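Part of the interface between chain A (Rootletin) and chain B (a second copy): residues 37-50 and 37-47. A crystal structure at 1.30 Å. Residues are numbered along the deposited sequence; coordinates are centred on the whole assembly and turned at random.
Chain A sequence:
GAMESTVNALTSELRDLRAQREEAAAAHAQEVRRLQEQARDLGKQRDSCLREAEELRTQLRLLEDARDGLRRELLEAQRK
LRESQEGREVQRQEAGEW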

# COMPACT_ATOMS: atom_id res chain seq x y z
N GLU A 37 7.36 -3.28 -8.25
CA GLU A 37 7.44 -4.14 -7.05
C GLU A 37 7.34 -3.28 -5.83
O GLU A 37 6.72 -3.70 -4.84
N GLN A 38 7.98 -2.14 -5.83
CA GLN A 38 7.85 -1.25 -4.67
C GLN A 38 6.40 -0.84 -4.45
O GLN A 38 5.92 -0.84 -3.30
N ALA A 39 5.69 -0.50 -5.52
CA ALA A 39 4.29 -0.12 -5.39
C ALA A 39 3.46 -1.29 -4.88
O ALA A 39 2.56 -1.10 -4.05
N ARG A 40 3.74 -2.51 -5.35
CA ARG A 40 3.02 -3.67 -4.83
C ARG A 40 3.29 -3.88 -3.34
O ARG A 40 2.36 -4.14 -2.56
N ASP A 41 4.56 -3.77 -2.93
CA ASP A 41 4.93 -3.91 -1.51
C ASP A 41 4.15 -2.92 -0.66
O ASP A 41 3.48 -3.30 0.32
N LEU A 42 4.21 -1.65 -1.03
CA LEU A 42 3.53 -0.62 -0.26
C LEU A 42 2.02 -0.80 -0.28
O LEU A 42 1.35 -0.54 0.72
N GLY A 43 1.47 -1.28 -1.40
CA GLY A 43 0.03 -1.50 -1.45
C GLY A 43 -0.41 -2.62 -0.54
O GLY A 43 -1.46 -2.54 0.09
N LYS A 44 0.39 -3.69 -0.46
CA LYS A 44 0.07 -4.78 0.46
C LYS A 44 0.18 -4.30 1.90
O LYS A 44 -0.63 -4.71 2.76
N GLN A 45 1.16 -3.45 2.20
CA GLN A 45 1.25 -2.88 3.55
C GLN A 45 0.01 -2.07 3.87
O GLN A 45 -0.60 -2.20 4.95
N ARG A 46 -0.42 -1.25 2.92
CA ARG A 46 -1.63 -0.43 3.10
C ARG A 46 -2.83 -1.36 3.31
O ARG A 46 -3.57 -1.13 4.25
N ASP A 47 -2.98 -2.39 2.48
CA ASP A 47 -4.12 -3.29 2.58
C ASP A 47 -4.15 -3.99 3.93
O ASP A 47 -5.22 -4.16 4.52
N SER A 48 -2.99 -4.43 4.41
CA SER A 48 -2.96 -5.14 5.68
C SER A 48 -3.41 -4.24 6.81
O SER A 48 -4.14 -4.68 7.71
N CYS A 49 -3.01 -2.97 6.77
CA CYS A 49 -3.51 -2.05 7.79
C CYS A 49 -5.01 -1.83 7.67
O CYS A 49 -5.72 -1.75 8.69
N LEU A 50 -5.52 -1.71 6.44
CA LEU A 50 -6.96 -1.54 6.25
C LEU A 50 -7.73 -2.72 6.83
O LEU A 50 -8.77 -2.53 7.48
N GLU B 37 5.35 8.33 -7.73
CA GLU B 37 4.29 9.00 -6.98
C GLU B 37 3.30 7.99 -6.42
O GLU B 37 2.80 8.16 -5.31
N GLN B 38 3.04 6.91 -7.17
CA GLN B 38 2.20 5.84 -6.64
C GLN B 38 2.76 5.28 -5.34
O GLN B 38 2.02 5.07 -4.37
N ALA B 39 4.07 5.04 -5.30
CA ALA B 39 4.70 4.52 -4.09
C ALA B 39 4.58 5.52 -2.94
O ALA B 39 4.23 5.15 -1.82
N ARG B 40 4.90 6.79 -3.21
CA ARG B 40 4.82 7.80 -2.15
C ARG B 40 3.41 7.87 -1.57
O ARG B 40 3.23 7.93 -0.34
N ASP B 41 2.40 7.80 -2.44
CA ASP B 41 1.02 7.92 -1.97
C ASP B 41 0.55 6.67 -1.23
O ASP B 41 -0.17 6.77 -0.23
N LEU B 42 0.92 5.48 -1.71
CA LEU B 42 0.58 4.26 -0.97
C LEU B 42 1.23 4.26 0.40
O LEU B 42 0.62 3.83 1.39
N GLY B 43 2.47 4.76 0.48
CA GLY B 43 3.13 4.86 1.77
C GLY B 43 2.44 5.83 2.70
O GLY B 43 2.32 5.58 3.91
N LYS B 44 1.94 6.94 2.16
CA LYS B 44 1.19 7.88 2.99
C LYS B 44 -0.13 7.27 3.48
O LYS B 44 -0.48 7.40 4.66
N GLN B 45 -0.87 6.61 2.58
CA GLN B 45 -2.10 5.92 3.00
C GLN B 45 -1.80 4.90 4.08
O GLN B 45 -2.56 4.78 5.05
N ARG B 46 -0.71 4.15 3.92
CA ARG B 46 -0.33 3.15 4.91
C ARG B 46 -0.07 3.79 6.27
O ARG B 46 -0.60 3.34 7.28
N ASP B 47 0.78 4.82 6.30
CA ASP B 47 1.14 5.43 7.58
C ASP B 47 -0.08 6.04 8.26
O ASP B 47 -0.25 5.95 9.50

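Two parallel helices of Rootletin, crossing at 20° with axes 8.4 Å apart at their closest, meet in register: A:Ala39 faces B:Ala39, A:Leu42 faces B:Leu42 and A:Arg46 faces B:Arg46. This spacing of three and four residues, the heptad rhythm of a coiled coil, sets which side chains enter the contact.

The apolar centre is knobs-into-holes packing. A:Leu42 and B:Leu42 point toward the partner helix in the same rotamer, m at chi1 and t at chi2. A:Leu42 sits among B:Ala39, B:Leu42, B:Gly43 and B:Arg46, B:Leu42 among the same four residues of chain A, and A:Leu42 CB lies 3.8 Å from B:Leu42 CB. Beside the small alanines the leucine tips reach across: A:Leu42 CD1 lies 3.6 Å from B:Ala39 CB, and B:Leu42 CD1 lies 3.3 Å from A:Ala39 O, so the leucine also packs on backbone. A:Gly43 and B:Gly43 contribute bare backbone to the holes, with A:Gly43 N 3.9 Å from B:Leu42 CD1.

One turn on, the arginines make a layer that is both greasy and polar. A:Arg46 CB lies 4.2 Å from B:Arg46 CB and both chi1 are t, but the side chains differ from chi2 on: -110° then -9° in A:Arg46, t then p in B:Arg46. B:Leu42 CD2 covers one face of the A:Arg46 guanidinium, leaving its edge free for hydrogen bonding.

Those edges are used reciprocally. A:Arg46 NH1 donates to B:Gln45 OE1 at 3.1 Å, and B:Arg46 NH1 to A:Gln45 OE1 at a very short 2.4 Å. Both glutamines are m,t. Salt bridges join A:Arg46 NE to A:Asp47 OD1 and B:Arg46 NE to B:Asp47 OD1, each 2.8 Å, so a neighbouring carboxylate balances each charge.

At the margins, A:Gln38 and B:Gln38 start sideways, both t,t, yet their ends reach the opposite alanine: B:Gln38 OE1 lies 3.4 Å from A:Ala39 CB. A:Cys49, rotamer t, points toward the partner, its SG 4.4 Å from B:Arg46 O, and is bonded covalently to a group elsewhere in the structure.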

# COMPACT_ATOMS: atom_id res chain seq x y z
CB GLU A 37 8.82 -4.76 -7.00
CG GLU A 37 8.91 -5.82 -8.04
CD GLU A 37 8.54 -7.19 -7.52
OE1 GLU A 37 9.37 -8.10 -7.65
OE2 GLU A 37 7.43 -7.30 -7.09
CB GLN A 38 8.73 -0.01 -4.86
CG GLN A 38 8.63 0.97 -3.69
CD GLN A 38 9.28 2.32 -3.96
OE1 GLN A 38 9.56 2.67 -5.11
NE2 GLN A 38 9.52 3.08 -2.90
CB ALA A 39 3.76 0.39 -6.73
CB ARG A 40 3.40 -4.92 -5.63
CG ARG A 40 3.03 -4.84 -7.10
CD ARG A 40 3.40 -6.12 -7.86
NE ARG A 40 3.12 -5.98 -9.29
CZ ARG A 40 4.06 -5.97 -10.24
NH1 ARG A 40 5.34 -6.09 -9.91
NH2 ARG A 40 3.71 -5.84 -11.51
CB ASP A 41 6.47 -3.73 -1.37
CG ASP A 41 6.98 -3.52 0.10
OD1 ASP A 41 6.20 -3.56 1.07
OD2 ASP A 41 8.21 -3.30 0.26
CB LEU A 42 3.92 0.75 -0.82
CG LEU A 42 5.40 0.98 -0.56
CD1 LEU A 42 5.89 2.06 -1.49
CD2 LEU A 42 5.62 1.36 0.88
CB LYS A 44 1.01 -5.97 0.22
CG LYS A 44 0.83 -6.66 -1.11
CD LYS A 44 -0.12 -7.84 -1.02
CE LYS A 44 0.34 -8.97 -1.95
NZ LYS A 44 0.50 -8.53 -3.36
CB GLN A 45 2.51 -2.02 3.67
CG GLN A 45 3.83 -2.78 3.59
CD GLN A 45 5.03 -1.85 3.60
OE1 GLN A 45 5.00 -0.79 4.22
NE2 GLN A 45 6.09 -2.25 2.92
CB ARG A 46 -1.81 0.43 1.85
CG ARG A 46 -2.93 1.44 1.97
CD ARG A 46 -4.14 1.17 1.13
NE ARG A 46 -4.17 0.15 0.11
CZ ARG A 46 -4.44 0.39 -1.15
NH1 ARG A 46 -4.63 1.64 -1.52
NH2 ARG A 46 -4.50 -0.59 -2.02
CB ASP A 47 -4.08 -4.34 1.47
CG ASP A 47 -4.38 -3.77 0.11
OD1 ASP A 47 -4.81 -2.60 0.05
OD2 ASP A 47 -4.18 -4.48 -0.90
CB SER A 48 -1.57 -5.71 5.93
OG SER A 48 -1.27 -6.67 4.93
CB CYS A 49 -2.77 -0.72 7.72
SG CYS A 49 -3.38 0.36 9.02
CB LEU A 50 -7.30 -1.39 4.76
CG LEU A 50 -6.84 -0.09 4.10
CD1 LEU A 50 -7.07 -0.17 2.61
CD2 LEU A 50 -7.56 1.11 4.69
CB GLU B 37 3.60 10.05 -7.86
CG GLU B 37 4.45 11.29 -8.06
CD GLU B 37 5.06 11.81 -6.76
OE1 GLU B 37 4.29 12.14 -5.82
OE2 GLU B 37 6.31 11.86 -6.68
CB GLN B 38 2.05 4.74 -7.69
CG GLN B 38 1.33 3.54 -7.17
CD GLN B 38 0.95 2.58 -8.27
OE1 GLN B 38 1.81 2.08 -8.99
NE2 GLN B 38 -0.34 2.30 -8.40
CB ALA B 39 6.16 4.17 -4.34
CB ARG B 40 5.27 9.16 -2.69
CG ARG B 40 5.63 10.18 -1.63
CD ARG B 40 6.85 11.00 -2.05
NE ARG B 40 8.11 10.33 -1.69
CZ ARG B 40 9.32 10.82 -1.93
NH1 ARG B 40 9.45 11.99 -2.55
NH2 ARG B 40 10.40 10.15 -1.56
CB ASP B 41 0.10 8.22 -3.15
CG ASP B 41 -1.35 7.85 -2.88
OD1 ASP B 41 -1.79 6.79 -3.36
OD2 ASP B 41 -2.05 8.62 -2.17
CB LEU B 42 0.99 3.02 -1.77
CG LEU B 42 0.14 2.74 -3.01
CD1 LEU B 42 0.74 1.61 -3.84
CD2 LEU B 42 -1.29 2.42 -2.60
CB LYS B 44 0.97 9.18 2.24
CG LYS B 44 2.25 9.97 2.03
CD LYS B 44 1.99 11.37 1.48
CE LYS B 44 3.31 12.10 1.22
NZ LYS B 44 3.15 13.30 0.34
CB GLN B 45 -2.76 5.22 1.80
CG GLN B 45 -3.32 6.16 0.76
CD GLN B 45 -4.00 5.41 -0.37
OE1 GLN B 45 -4.75 4.46 -0.13
NE2 GLN B 45 -3.75 5.83 -1.60
CB ARG B 46 0.91 2.39 4.45
CG ARG B 46 1.44 1.44 5.52
CD ARG B 46 2.90 1.14 5.24
NE ARG B 46 3.72 2.34 5.37
CZ ARG B 46 4.93 2.50 4.85
NH1 ARG B 46 5.51 1.53 4.14
NH2 ARG B 46 5.57 3.63 5.04
CB ASP B 47 2.25 6.47 7.35
CG ASP B 47 3.55 5.84 6.87
OD1 ASP B 47 3.71 4.61 7.02
OD2 ASP B 47 4.42 6.57 6.34